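Inosine-uridine nucleoside N-ribohydrolase (Xanthomonas oryzae pv. oryzae, PDB 4KL0) is a calcium-binding effector protein of the nucleoside hydrolase family that may hydrolyse N-glycosyl bonds of nucleosides. Local coordinates at residues H22-P36 and D55-L67. Sequence-based numbering, arbitrary orientation.
Sequences HRPQLPLDTLLFTDP and DGFLRLTDVVVTL. With CA (calcium ion), chain B.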
loop_
_atom_site.group_PDB
_atom_site.type_symbol
_atom_site.label_atom_id
_atom_site.label_comp_id
_atom_site.label_asym_id
_atom_site.label_seq_id
_atom_site.Cartn_x
_atom_site.Cartn_y
_atom_site.Cartn_z
ATOM N N HIS A 22 -13.551 -12.891 13.009
ATOM C CA HIS A 22 -12.892 -13.674 11.999
ATOM C C HIS A 22 -11.393 -13.679 12.212
ATOM O O HIS A 22 -10.647 -13.898 11.237
ATOM C CB HIS A 22 -13.155 -13.062 10.606
ATOM C CG HIS A 22 -14.575 -13.158 10.136
ATOM N ND1 HIS A 22 -15.635 -12.597 10.817
ATOM C CD2 HIS A 22 -15.105 -13.727 9.027
ATOM C CE1 HIS A 22 -16.759 -12.844 10.165
ATOM N NE2 HIS A 22 -16.461 -13.520 9.069
ATOM N N ARG A 23 -10.936 -13.413 13.440
ATOM C CA ARG A 23 -9.499 -13.426 13.739
ATOM C C ARG A 23 -8.992 -14.803 13.436
ATOM O O ARG A 23 -9.673 -15.794 13.753
ATOM C CB ARG A 23 -9.150 -13.135 15.220
ATOM C CG ARG A 23 -9.450 -11.754 15.740
ATOM C CD ARG A 23 -8.920 -11.675 17.161
ATOM N NE ARG A 23 -8.986 -10.334 17.715
ATOM C CZ ARG A 23 -9.983 -9.860 18.450
ATOM N NH1 ARG A 23 -11.038 -10.615 18.718
ATOM N NH2 ARG A 23 -9.932 -8.621 18.938
ATOM N N PRO A 24 -7.805 -14.895 12.831
ATOM C CA PRO A 24 -7.150 -16.194 12.616
ATOM C C PRO A 24 -6.587 -16.767 13.933
ATOM O O PRO A 24 -6.484 -16.059 14.945
ATOM C CB PRO A 24 -6.012 -15.836 11.652
ATOM C CG PRO A 24 -5.660 -14.433 12.018
ATOM C CD PRO A 24 -6.993 -13.782 12.275
ATOM N N GLN A 25 -6.222 -18.042 13.942
ATOM C CA GLN A 25 -5.614 -18.632 15.133
ATOM C C GLN A 25 -4.260 -18.037 15.447
ATOM O O GLN A 25 -3.861 -17.910 16.597
ATOM C CB GLN A 25 -5.428 -20.130 14.926
ATOM C CG GLN A 25 -6.731 -20.840 14.776
ATOM C CD GLN A 25 -6.856 -21.980 15.757
ATOM O OE1 GLN A 25 -6.151 -23.001 15.640
ATOM N NE2 GLN A 25 -7.725 -21.798 16.768
ATOM N N LEU A 26 -3.522 -17.701 14.400
ATOM C CA LEU A 26 -2.232 -17.107 14.597
ATOM C C LEU A 26 -2.181 -15.884 13.684
ATOM O O LEU A 26 -2.679 -15.974 12.536
ATOM C CB LEU A 26 -1.170 -18.092 14.129
ATOM C CG LEU A 26 -0.241 -18.840 15.112
ATOM C CD1 LEU A 26 -0.723 -18.813 16.553
ATOM C CD2 LEU A 26 -0.068 -20.265 14.600
ATOM N N PRO A 27 -1.537 -14.784 14.148
ATOM C CA PRO A 27 -1.392 -13.671 13.181
ATOM C C PRO A 27 -0.510 -14.108 12.034
ATOM O O PRO A 27 0.432 -14.878 12.205
ATOM C CB PRO A 27 -0.740 -12.529 13.981
ATOM C CG PRO A 27 -0.844 -12.987 15.523
ATOM C CD PRO A 27 -0.828 -14.518 15.416
ATOM N N LEU A 28 -0.816 -13.585 10.858
ATOM C CA LEU A 28 -0.032 -13.881 9.666
ATOM C C LEU A 28 1.229 -13.014 9.638
ATOM O O LEU A 28 1.125 -11.792 9.513
ATOM C CB LEU A 28 -0.926 -13.649 8.428
ATOM C CG LEU A 28 -0.277 -13.963 7.053
ATOM C CD1 LEU A 28 0.122 -15.439 6.897
ATOM C CD2 LEU A 28 -1.164 -13.533 5.897
ATOM N N ASP A 29 2.426 -13.596 9.690
ATOM C CA ASP A 29 3.633 -12.772 9.571
ATOM C C ASP A 29 3.690 -12.199 8.158
ATOM O O ASP A 29 3.423 -12.934 7.185
ATOM C CB ASP A 29 4.898 -13.586 9.851
ATOM C CG ASP A 29 5.215 -13.658 11.329
ATOM O OD1 ASP A 29 4.409 -13.141 12.136
ATOM O OD2 ASP A 29 6.280 -14.215 11.700
ATOM N N THR A 30 4.037 -10.905 8.052
ATOM C CA THR A 30 3.859 -10.163 6.788
ATOM C C THR A 30 5.115 -9.438 6.385
ATOM O O THR A 30 5.735 -8.768 7.215
ATOM C CB THR A 30 2.685 -9.148 6.921
ATOM O OG1 THR A 30 1.453 -9.853 7.152
ATOM C CG2 THR A 30 2.545 -8.301 5.651
ATOM N N LEU A 31 5.489 -9.581 5.104
ATOM C CA LEU A 31 6.629 -8.871 4.487
ATOM C C LEU A 31 6.022 -7.813 3.537
ATOM O O LEU A 31 5.175 -8.165 2.651
ATOM C CB LEU A 31 7.497 -9.820 3.643
ATOM C CG LEU A 31 7.807 -11.136 4.373
ATOM C CD1 LEU A 31 8.594 -12.077 3.405
ATOM C CD2 LEU A 31 8.584 -10.884 5.625
ATOM N N LEU A 32 6.401 -6.552 3.749
ATOM C CA LEU A 32 5.803 -5.420 3.014
ATOM C C LEU A 32 6.875 -4.724 2.180
ATOM O O LEU A 32 7.987 -4.438 2.647
ATOM C CB LEU A 32 5.171 -4.473 4.037
ATOM C CG LEU A 32 4.442 -3.255 3.526
ATOM C CD1 LEU A 32 3.212 -3.701 2.696
ATOM C CD2 LEU A 32 3.924 -2.343 4.699
ATOM N N PHE A 33 6.515 -4.405 0.925
ATOM C CA PHE A 33 7.394 -3.715 -0.019
ATOM C C PHE A 33 6.700 -2.414 -0.400
ATOM O O PHE A 33 5.554 -2.445 -0.847
ATOM C CB PHE A 33 7.585 -4.605 -1.266
ATOM C CG PHE A 33 8.158 -5.943 -0.935
ATOM C CD1 PHE A 33 9.531 -6.170 -1.069
ATOM C CD2 PHE A 33 7.322 -6.961 -0.515
ATOM C CE1 PHE A 33 10.063 -7.453 -0.694
ATOM C CE2 PHE A 33 7.853 -8.227 -0.147
ATOM C CZ PHE A 33 9.249 -8.431 -0.283
ATOM N N THR A 34 7.323 -1.264 -0.118
ATOM C CA THR A 34 6.569 0.006 -0.026
ATOM C C THR A 34 7.419 1.226 -0.379
ATOM O O THR A 34 8.653 1.141 -0.410
ATOM C CB THR A 34 6.068 0.120 1.404
ATOM O OG1 THR A 34 5.345 1.339 1.624
ATOM C CG2 THR A 34 7.208 0.066 2.394
ATOM N N ASP A 35 6.768 2.327 -0.776
ATOM C CA ASP A 35 7.460 3.538 -1.270
ATOM C C ASP A 35 6.782 4.773 -0.678
ATOM O O ASP A 35 6.186 5.560 -1.391
ATOM C CB ASP A 35 7.460 3.597 -2.815
ATOM C CG ASP A 35 6.045 3.485 -3.433
ATOM O OD1 ASP A 35 5.050 3.330 -2.676
ATOM O OD2 ASP A 35 5.948 3.626 -4.695
ATOM N N PRO A 36 6.921 4.948 0.628
ATOM C CA PRO A 36 6.102 5.999 1.295
ATOM C C PRO A 36 6.574 7.442 1.011
ATOM O O PRO A 36 7.726 7.730 0.581
ATOM C CB PRO A 36 6.301 5.688 2.784
ATOM C CG PRO A 36 7.721 5.071 2.859
ATOM C CD PRO A 36 7.729 4.172 1.592
ATOM N N ASP A 55 -4.997 -6.404 16.707
ATOM C CA ASP A 55 -6.096 -7.377 16.757
ATOM C C ASP A 55 -5.759 -8.823 16.337
ATOM O O ASP A 55 -6.668 -9.670 16.300
ATOM C CB ASP A 55 -7.327 -6.879 15.979
ATOM C CG ASP A 55 -8.001 -5.685 16.649
ATOM O OD1 ASP A 55 -7.719 -5.451 17.879
ATOM O OD2 ASP A 55 -8.803 -4.976 15.974
ATOM N N GLY A 56 -4.505 -9.094 16.025
ATOM C CA GLY A 56 -4.072 -10.465 15.810
ATOM C C GLY A 56 -4.275 -11.019 14.410
ATOM O O GLY A 56 -4.237 -12.251 14.214
ATOM N N PHE A 57 -4.453 -10.133 13.423
ATOM C CA PHE A 57 -4.576 -10.605 12.035
ATOM C C PHE A 57 -3.236 -10.797 11.360
ATOM O O PHE A 57 -3.068 -11.684 10.523
ATOM C CB PHE A 57 -5.434 -9.611 11.229
ATOM C CG PHE A 57 -6.890 -9.692 11.540
ATOM C CD1 PHE A 57 -7.722 -10.504 10.791
ATOM C CD2 PHE A 57 -7.420 -9.018 12.640
ATOM C CE1 PHE A 57 -9.054 -10.622 11.106
ATOM C CE2 PHE A 57 -8.757 -9.101 12.954
ATOM C CZ PHE A 57 -9.588 -9.909 12.187
ATOM N N LEU A 58 -2.285 -9.938 11.703
ATOM C CA LEU A 58 -0.990 -9.975 11.060
ATOM C C LEU A 58 0.069 -9.540 12.040
ATOM O O LEU A 58 -0.236 -8.967 13.109
ATOM C CB LEU A 58 -0.977 -9.058 9.836
ATOM C CG LEU A 58 -1.143 -7.538 10.045
ATOM C CD1 LEU A 58 0.146 -6.929 10.441
ATOM C CD2 LEU A 58 -1.605 -6.846 8.749
ATOM N N ARG A 59 1.310 -9.799 11.674
ATOM C CA ARG A 59 2.416 -9.218 12.421
ATOM C C ARG A 59 3.424 -8.733 11.390
ATOM O O ARG A 59 3.883 -9.523 10.519
ATOM C CB ARG A 59 2.990 -10.176 13.465
ATOM C CG ARG A 59 4.205 -9.593 14.155
ATOM C CD ARG A 59 4.806 -10.564 15.173
ATOM N NE ARG A 59 5.520 -11.609 14.470
ATOM C CZ ARG A 59 6.337 -12.480 15.060
ATOM N NH1 ARG A 59 6.542 -12.410 16.379
ATOM N NH2 ARG A 59 6.961 -13.402 14.336
ATOM N N LEU A 60 3.660 -7.415 11.406
ATOM C CA LEU A 60 4.472 -6.786 10.324
ATOM C C LEU A 60 5.921 -6.907 10.741
ATOM O O LEU A 60 6.397 -6.122 11.589
ATOM C CB LEU A 60 4.051 -5.318 10.122
ATOM C CG LEU A 60 4.706 -4.542 9.008
ATOM C CD1 LEU A 60 4.534 -5.286 7.686
ATOM C CD2 LEU A 60 4.083 -3.133 8.995
ATOM N N THR A 61 6.643 -7.867 10.148
ATOM C CA THR A 61 7.969 -8.152 10.677
ATOM C C THR A 61 9.082 -7.386 9.948
ATOM O O THR A 61 10.075 -6.936 10.574
ATOM C CB THR A 61 8.223 -9.675 10.677
ATOM O OG1 THR A 61 8.209 -10.168 9.319
ATOM C CG2 THR A 61 7.118 -10.389 11.468
ATOM N N ASP A 62 8.902 -7.174 8.634
ATOM C CA ASP A 62 9.966 -6.622 7.812
ATOM C C ASP A 62 9.343 -5.753 6.741
ATOM O O ASP A 62 8.318 -6.108 6.172
ATOM C CB ASP A 62 10.764 -7.753 7.129
ATOM C CG ASP A 62 11.446 -8.683 8.153
ATOM O OD1 ASP A 62 10.833 -9.692 8.530
ATOM O OD2 ASP A 62 12.594 -8.393 8.559
ATOM N N VAL A 63 9.965 -4.635 6.507
ATOM C CA VAL A 63 9.529 -3.729 5.452
ATOM C C VAL A 63 10.744 -3.324 4.628
ATOM O O VAL A 63 11.773 -2.889 5.174
ATOM C CB VAL A 63 8.886 -2.494 6.119
ATOM C CG1 VAL A 63 8.489 -1.481 5.090
ATOM C CG2 VAL A 63 7.665 -2.913 6.915
ATOM N N VAL A 64 10.677 -3.477 3.313
ATOM C CA VAL A 64 11.787 -3.054 2.468
ATOM C C VAL A 64 11.265 -1.931 1.550
ATOM O O VAL A 64 10.202 -2.030 0.970
ATOM C CB VAL A 64 12.348 -4.201 1.655
ATOM C CG1 VAL A 64 13.471 -3.706 0.785
ATOM C CG2 VAL A 64 12.864 -5.335 2.628
ATOM N N VAL A 65 12.003 -0.843 1.485
ATOM C CA VAL A 65 11.495 0.423 0.896
ATOM C C VAL A 65 12.192 0.698 -0.441
ATOM O O VAL A 65 13.450 0.616 -0.566
ATOM C CB VAL A 65 11.805 1.594 1.880
ATOM C CG1 VAL A 65 11.473 2.928 1.273
ATOM C CG2 VAL A 65 11.034 1.388 3.200
ATOM N N THR A 66 11.407 1.112 -1.441
ATOM C CA THR A 66 11.959 1.372 -2.767
ATOM C C THR A 66 11.539 2.774 -3.223
ATOM O O THR A 66 11.007 3.528 -2.414
ATOM C CB THR A 66 11.560 0.238 -3.768
ATOM O OG1 THR A 66 12.261 0.349 -5.019
ATOM C CG2 THR A 66 10.045 0.207 -4.056
ATOM N N LEU A 67 11.880 3.127 -4.462
ATOM C CA LEU A 67 11.536 4.336 -5.231
ATOM C C LEU A 67 12.534 5.470 -4.956
ATOM O O LEU A 67 12.541 6.041 -3.850
ATOM C CB LEU A 67 10.068 4.841 -4.981
ATOM C CG LEU A 67 9.612 5.921 -5.960
ATOM C CD1 LEU A 67 9.300 5.296 -7.354
ATOM C CD2 LEU A 67 8.291 6.464 -5.402
HETATM CA CA CA B . 2.620 2.807 -2.709
HETATM O O HOH W 1 -7.302 -7.754 19.822
HETATM O O HOH W 2 -4.568 -14.329 15.906
HETATM O O HOH W 3 3.443 3.286 -5.124
HETATM O O HOH W 4 0.873 1.955 -4.578
HETATM O O HOH W 5 1.271 4.766 -3.433
#
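Asp29 and Arg59 form a salt bridge between neighbouring parallel strands, 28-34 and 58-65, the two strands of a beta-alpha-beta unit whose crossover is helix 41-54 in a Rossmann-like sheet. Their side chains run side by side. The arginine chain bends at chi3 (75°), which turns its guanidinium edge to the carboxylate: NH2 donates to the syn side of Asp29 OD2 at 2.8 Å, NE more weakly to OD1, and the two planes lie 22° apart. Backbone hydrogen bonds continue the pairing from Leu28 N–Phe57 O to Thr66 N–Thr34 O. A beta bulge at Thr61 shifts the register by one residue; Thr61 N still bonds to Thr30 O, and Leu32 N resumes the ladder at Asp62 O. Leu28 O is gripped from opposite faces of its carbonyl plane, by Arg59 N and by Thr30 OG1.

At the strand entrance Gly56 closes helix 41-54 in a Schellman motif. Here Arg23 stretches out straight and donates from NE to Asp55 O (2.8 Å), while a water links Arg23 NH2 to Asp55 OD1, which also pairs with Arg20. The Phe57 ring packs against Pro24, CD1 lying 3.7 Å from Pro24 CD.

On the sheet face that carries Thr30, Leu32 and Thr34, Leu60 CD1 reaches Leu32 CB at 3.8 Å, and Phe84 of helix 70-86 packs on Leu60. Thr34 OG1 bonds to Asp42 and Tyr46, while its methyl CG2 presses tightly on Val63 CG1 at 3.4 Å. Just beyond the strand end, Leu67 CB packs on Asp35 CB (3.6 Å), beside the calcium site completed by Asp42, Ile151, Asp318 and waters; Asp35 OD1 binds the calcium ion at 2.5 Å, while OD2 accepts a hydrogen bond from one of its water ligands.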